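PDB 6DHX: TipC2 from Streptococcus intermedius B196, which probably acts as an immunity protein that recognises and neutralises an antibacterial toxin exported by a type VII secretion system. Local coordinates for residues K96-G99 / P100-V104; K132-D136 / E137-R141; Y147-A151 / K152-A156. All coordinates share one frame; numbering follows the deposited sequence.

In the fold
All three contacts are local and lie on the same side of the chain's centre, about 18 Å from it. They follow one another along the chain: interaction 1 is the tip of the hairpin made by strands 89-99 and 102-111, interaction 2 is the passage from strand 130-134 into helix 137-146, and interaction 3 joins that helix to helix 151-173. Interaction 1 sits about 13 Å, centre to centre, from each of the others and touches both, R103 meeting Y133, and I98 to P100 meeting Y147 and I149. Interactions 2 and 3 are about 15 Å apart between centres and do not touch. The hairpin tip thus packs against the loop between the two helices, tying sheet to helices.

Interaction 1: residues K96-G99 / P100-V104; sequences KEIG and PNVRV
G99 and I98 both face V102 across a beta hairpin, and together they make a classic beta bulge next to the turn. The carbonyl of V102 serves two donors: I98 N gives it a nearly straight bond of 3.0 Å, and G99 N adds a weak one at 3.4 Å. A type II turn through P100 and N101 then returns the chain, closed by V102 N on G99 O at 3.1 Å. Beyond the bulge the regular pairing resumes: K96 and V104 form a hydrogen-bonded pair with bonds both ways. The side chain of I98 works as a fork. Its CG1 stands between the backbone N and carbonyl carbon (chi1 67°), which sets I98 CG1 against V102 CG1 at 3.8 Å, the two side chains at a slant to one another, while the CG2 branch goes to V104. The loop residues Y147 and I149 cover I98 from outside the hairpin. On the face opposite V102 and V104, R103 stands beside E97 and sends its guanidinium away to salt bridges with E95, E126 and D131. V104 and I98 cross at about a right angle, CG1 of V104 lying 3.6 Å from CG2 of I98.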
# COMPACT_ATOMS: atom_id res chain seq x y z
N LYS A 96 6.03 -9.55 -4.18
CA LYS A 96 7.37 -9.97 -4.58
C LYS A 96 7.37 -11.48 -4.72
O LYS A 96 6.80 -12.19 -3.88
CB LYS A 96 8.42 -9.54 -3.55
CG LYS A 96 9.87 -9.68 -4.03
CD LYS A 96 10.84 -9.39 -2.89
CE LYS A 96 11.30 -10.68 -2.24
NZ LYS A 96 11.99 -11.60 -3.20
N GLU A 97 8.00 -11.98 -5.77
CA GLU A 97 8.13 -13.42 -5.86
C GLU A 97 9.13 -13.90 -4.80
O GLU A 97 10.17 -13.27 -4.60
CB GLU A 97 8.57 -13.82 -7.27
CG GLU A 97 8.44 -15.31 -7.51
CD GLU A 97 9.24 -15.80 -8.72
OE1 GLU A 97 10.13 -15.04 -9.19
OE2 GLU A 97 8.98 -16.93 -9.18
N ILE A 98 8.79 -14.97 -4.09
CA ILE A 98 9.70 -15.54 -3.09
C ILE A 98 10.10 -16.96 -3.38
O ILE A 98 11.09 -17.45 -2.81
CB ILE A 98 9.12 -15.44 -1.66
CG1 ILE A 98 7.88 -16.33 -1.51
CG2 ILE A 98 8.80 -13.98 -1.34
CD1 ILE A 98 7.42 -16.43 -0.08
N GLY A 99 9.41 -17.64 -4.28
CA GLY A 99 9.79 -18.96 -4.71
C GLY A 99 8.98 -19.29 -5.94
O GLY A 99 8.19 -18.47 -6.41
N PRO A 100 9.14 -20.50 -6.47
CA PRO A 100 8.42 -20.83 -7.71
C PRO A 100 6.92 -20.88 -7.44
O PRO A 100 6.47 -21.61 -6.56
CB PRO A 100 8.99 -22.21 -8.10
CG PRO A 100 9.40 -22.83 -6.80
CD PRO A 100 9.80 -21.68 -5.87
N ASN A 101 6.17 -20.05 -8.16
CA ASN A 101 4.71 -19.95 -8.05
C ASN A 101 4.25 -19.43 -6.68
O ASN A 101 3.12 -19.68 -6.27
CB ASN A 101 4.05 -21.30 -8.34
CG ASN A 101 4.45 -21.85 -9.70
OD1 ASN A 101 4.14 -21.26 -10.73
ND2 ASN A 101 5.15 -22.98 -9.70
N VAL A 102 5.08 -18.67 -5.97
CA VAL A 102 4.68 -18.17 -4.66
C VAL A 102 5.14 -16.72 -4.54
O VAL A 102 6.30 -16.43 -4.82
CB VAL A 102 5.26 -19.01 -3.50
CG1 VAL A 102 4.82 -18.42 -2.15
CG2 VAL A 102 4.82 -20.50 -3.61
N ARG A 103 4.23 -15.82 -4.13
CA ARG A 103 4.56 -14.42 -3.90
C ARG A 103 4.17 -14.04 -2.48
O ARG A 103 3.19 -14.56 -1.93
CB ARG A 103 3.83 -13.46 -4.89
CG ARG A 103 4.00 -13.87 -6.39
CD ARG A 103 3.51 -12.73 -7.30
NE ARG A 103 2.15 -12.27 -7.01
CZ ARG A 103 1.05 -12.88 -7.47
NH1 ARG A 103 1.16 -13.99 -8.20
NH2 ARG A 103 -0.16 -12.40 -7.17
N VAL A 104 4.95 -13.16 -1.89
CA VAL A 104 4.55 -12.52 -0.65
C VAL A 104 3.88 -11.19 -0.98
O VAL A 104 4.22 -10.52 -1.96
CB VAL A 104 5.77 -12.32 0.27
CG1 VAL A 104 6.72 -11.24 -0.32
CG2 VAL A 104 5.36 -11.98 1.67

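Interaction 2: residues K132-D136 / E137-R141; sequences KYIED and ETQVR
An aspartate N-cap starts helix 137-146: D136 is the last residue before the helix, and its carboxylate turns back to the N-H groups of T138 and Q139. The strand 130-134 ends just before it, so the chain goes from sheet to helix in a couple of residues. OD1 of D136 receives two weak bonds, one from T138 N at 3.1 Å and a straighter one from Q139 N at 3.3 Å. With CG anti to the backbone N (chi1 177°), the carboxylate is swung towards the start of the helix. Its other oxygen, OD2, takes a weak bond from a water 2.9 Å away, and the same water is hydrogen-bonded to T138 OG1 at 2.7 Å, bridging the cap to the first turn. The positive end of the helix dipole would probably favour the negative charge here.

The main chain of D136 helps as well: its O accepts from V140 N at 2.9 Å, an almost straight bond that closes the first turn. V140 CG2 packs by two carbonyl oxygens, 3.5 Å from D136 O and 3.6 Å from I134 O. On the strand side, I134 lays CG2 against the base of Q139, 3.6 Å from CB, the two side chains slanting across each other; I134 also packs on I123 and L125 of strand 116-127. E137 points away from the strand, its OE1 bonded to Q191. The whole is a strand-to-helix junction with an Asp N-cap.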
# COMPACT_ATOMS: atom_id res chain seq x y z
N LYS A 132 -4.31 -18.13 -5.84
CA LYS A 132 -5.03 -18.43 -4.61
C LYS A 132 -4.39 -17.63 -3.48
O LYS A 132 -3.17 -17.64 -3.33
CB LYS A 132 -4.99 -19.92 -4.30
N TYR A 133 -5.21 -16.93 -2.70
CA TYR A 133 -4.69 -16.04 -1.67
C TYR A 133 -4.75 -16.66 -0.28
O TYR A 133 -5.74 -17.28 0.10
CB TYR A 133 -5.43 -14.71 -1.73
CG TYR A 133 -4.92 -13.89 -2.89
CD1 TYR A 133 -3.62 -13.42 -2.89
CD2 TYR A 133 -5.71 -13.64 -4.00
CE1 TYR A 133 -3.13 -12.68 -3.97
CE2 TYR A 133 -5.23 -12.90 -5.07
CZ TYR A 133 -3.94 -12.43 -5.04
OH TYR A 133 -3.44 -11.69 -6.09
N ILE A 134 -3.66 -16.49 0.47
CA ILE A 134 -3.52 -17.09 1.79
C ILE A 134 -3.19 -16.00 2.79
O ILE A 134 -2.23 -15.24 2.59
CB ILE A 134 -2.44 -18.19 1.80
CG1 ILE A 134 -2.82 -19.27 0.78
CG2 ILE A 134 -2.24 -18.77 3.20
CD1 ILE A 134 -1.90 -20.47 0.80
N GLU A 135 -4.02 -15.89 3.85
CA GLU A 135 -3.86 -14.87 4.87
C GLU A 135 -3.78 -15.42 6.28
O GLU A 135 -3.32 -14.71 7.17
CB GLU A 135 -5.02 -13.84 4.82
CG GLU A 135 -6.18 -14.24 3.96
CD GLU A 135 -6.34 -13.35 2.73
OE1 GLU A 135 -7.49 -13.08 2.32
OE2 GLU A 135 -5.31 -12.91 2.16
N ASP A 136 -4.18 -16.66 6.51
CA ASP A 136 -4.08 -17.21 7.85
C ASP A 136 -2.65 -17.18 8.38
O ASP A 136 -1.73 -17.65 7.72
CB ASP A 136 -4.61 -18.66 7.86
CG ASP A 136 -4.47 -19.33 9.22
OD1 ASP A 136 -3.42 -19.97 9.47
OD2 ASP A 136 -5.41 -19.18 10.04
N GLU A 137 -2.46 -16.63 9.58
CA GLU A 137 -1.11 -16.37 10.07
C GLU A 137 -0.23 -17.62 10.05
O GLU A 137 0.95 -17.56 9.66
CB GLU A 137 -1.15 -15.81 11.49
CG GLU A 137 0.21 -15.39 11.99
CD GLU A 137 0.10 -14.32 13.07
OE1 GLU A 137 -0.46 -13.22 12.78
OE2 GLU A 137 0.55 -14.59 14.20
N THR A 138 -0.75 -18.76 10.53
CA THR A 138 0.10 -19.94 10.59
C THR A 138 0.56 -20.35 9.20
O THR A 138 1.72 -20.74 9.00
CB THR A 138 -0.63 -21.11 11.24
OG1 THR A 138 -1.23 -20.69 12.47
CG2 THR A 138 0.37 -22.25 11.45
N GLN A 139 -0.35 -20.31 8.22
CA GLN A 139 0.02 -20.69 6.86
C GLN A 139 1.03 -19.70 6.29
O GLN A 139 2.03 -20.10 5.70
CB GLN A 139 -1.25 -20.73 5.99
CG GLN A 139 -2.14 -21.99 6.24
CD GLN A 139 -1.79 -23.13 5.30
OE1 GLN A 139 -1.54 -22.89 4.10
NE2 GLN A 139 -1.76 -24.36 5.82
N VAL A 140 0.78 -18.40 6.49
CA VAL A 140 1.70 -17.40 5.96
C VAL A 140 3.10 -17.61 6.53
O VAL A 140 4.09 -17.66 5.78
CB VAL A 140 1.20 -15.98 6.27
CG1 VAL A 140 2.33 -14.92 5.91
CG2 VAL A 140 -0.07 -15.65 5.45
N ARG A 141 3.20 -17.76 7.85
CA ARG A 141 4.52 -17.96 8.46
C ARG A 141 5.19 -19.24 7.96
O ARG A 141 6.42 -19.27 7.83
CB ARG A 141 4.43 -17.95 9.98
CG ARG A 141 4.02 -16.56 10.52
CD ARG A 141 3.94 -16.56 12.05
NE ARG A 141 5.26 -16.60 12.68
CZ ARG A 141 5.47 -16.53 14.00
NH1 ARG A 141 4.45 -16.41 14.84
NH2 ARG A 141 6.71 -16.53 14.47
O HOH W 1 -3.79 -19.80 12.36

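Interaction 3: residues Y147-A151 / K152-A156; sequences YGITA and KDLDA
The carboxylate of D153 lies flat beneath T150, which covers one face of it. T150 OG1 sits almost directly over that face, 3.2 Å from D153 CG, and T150 N comes in from the same side, some 40° out of the carboxylate plane, to make a straight bond of 3.0 Å to OD2. Past OD2, near the plane of the group, lies CA of I149 at 3.5 Å, with G148 O also near OD2, an acceptor facing an acceptor. The threonine pays the bond back: OG1 accepts from D153 N at 3.0 Å. It can do so because OG1 stands between the backbone N and the carbonyl carbon of its own residue (chi1 65°), facing into the first turn. Two residues therefore exchange side-chain-to-backbone bonds, and the aspartate is fixed against the helix start.

Ordinary helical bonds take over at once: L154 N binds T150 O at 2.9 Å and D155 N binds A151 O. The carboxylate of D155 has its own partner, OD1 bonding to NE1 of W192. Below the cap an apolar pair straddles the helix start. I149 CG2 meets L154 CD2 at 3.8 Å, the side chains crossing at about a right angle, a hydrophobic staple, its two residues bracketing the capped turn. I149 also rests on I98, and L154 on I106, so the staple faces the sheet. G148, with positive phi, closes the preceding helix as the C-prime residue of a Schellman motif. The arrangement is a tight helix-to-helix connection: Schellman end, then hydrophobic staple and Thr-Asp capping box.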
# COMPACT_ATOMS: atom_id res chain seq x y z
N TYR A 147 10.86 -20.27 2.65
CA TYR A 147 11.69 -19.52 1.74
C TYR A 147 12.70 -18.62 2.44
O TYR A 147 13.34 -17.79 1.79
CB TYR A 147 10.79 -18.73 0.78
CG TYR A 147 10.05 -19.69 -0.12
CD1 TYR A 147 10.73 -20.40 -1.10
CD2 TYR A 147 8.69 -19.90 0.01
CE1 TYR A 147 10.08 -21.30 -1.91
CE2 TYR A 147 8.03 -20.83 -0.79
CZ TYR A 147 8.73 -21.50 -1.77
OH TYR A 147 8.10 -22.41 -2.59
N GLY A 148 12.88 -18.79 3.75
CA GLY A 148 13.89 -18.04 4.49
C GLY A 148 13.66 -16.55 4.64
O GLY A 148 14.61 -15.78 4.65
N ILE A 149 12.41 -16.12 4.80
CA ILE A 149 12.08 -14.71 4.95
C ILE A 149 11.84 -14.42 6.42
O ILE A 149 10.88 -14.92 7.02
CB ILE A 149 10.85 -14.36 4.12
CG1 ILE A 149 11.12 -14.75 2.67
CG2 ILE A 149 10.52 -12.87 4.28
CD1 ILE A 149 9.96 -14.56 1.79
N THR A 150 12.69 -13.58 7.01
CA THR A 150 12.59 -13.25 8.43
C THR A 150 11.80 -11.98 8.64
O THR A 150 11.52 -11.22 7.71
CB THR A 150 13.99 -13.08 9.02
OG1 THR A 150 14.61 -11.94 8.41
CG2 THR A 150 14.85 -14.35 8.77
N ALA A 151 11.46 -11.72 9.91
CA ALA A 151 10.85 -10.42 10.22
C ALA A 151 11.76 -9.27 9.79
O ALA A 151 11.28 -8.22 9.32
CB ALA A 151 10.53 -10.34 11.71
N LYS A 152 13.07 -9.44 9.95
CA LYS A 152 14.00 -8.39 9.52
C LYS A 152 13.96 -8.22 8.01
O LYS A 152 14.04 -7.09 7.51
CB LYS A 152 15.41 -8.74 10.01
CG LYS A 152 16.32 -7.55 10.22
CD LYS A 152 17.17 -7.74 11.47
CE LYS A 152 18.52 -8.31 11.15
NZ LYS A 152 19.31 -8.58 12.40
N ASP A 153 13.78 -9.31 7.26
CA ASP A 153 13.57 -9.19 5.82
C ASP A 153 12.27 -8.44 5.49
O ASP A 153 12.23 -7.65 4.54
CB ASP A 153 13.54 -10.57 5.17
CG ASP A 153 14.88 -11.31 5.30
OD1 ASP A 153 15.94 -10.65 5.40
OD2 ASP A 153 14.87 -12.55 5.30
N LEU A 154 11.19 -8.72 6.23
CA LEU A 154 9.95 -7.99 5.98
C LEU A 154 10.13 -6.49 6.21
O LEU A 154 9.63 -5.66 5.44
CB LEU A 154 8.82 -8.51 6.86
CG LEU A 154 8.45 -9.97 6.60
CD1 LEU A 154 7.42 -10.44 7.59
CD2 LEU A 154 7.98 -10.16 5.16
N ASP A 155 10.86 -6.13 7.28
CA ASP A 155 11.17 -4.73 7.52
C ASP A 155 11.96 -4.14 6.36
O ASP A 155 11.70 -3.01 5.95
CB ASP A 155 12.00 -4.57 8.80
CG ASP A 155 11.19 -4.85 10.07
OD1 ASP A 155 9.96 -4.64 10.05
OD2 ASP A 155 11.80 -5.29 11.06
N ALA A 156 12.92 -4.89 5.84
CA ALA A 156 13.73 -4.34 4.76
C ALA A 156 12.89 -4.11 3.49
O ALA A 156 13.08 -3.10 2.81
CB ALA A 156 14.93 -5.24 4.48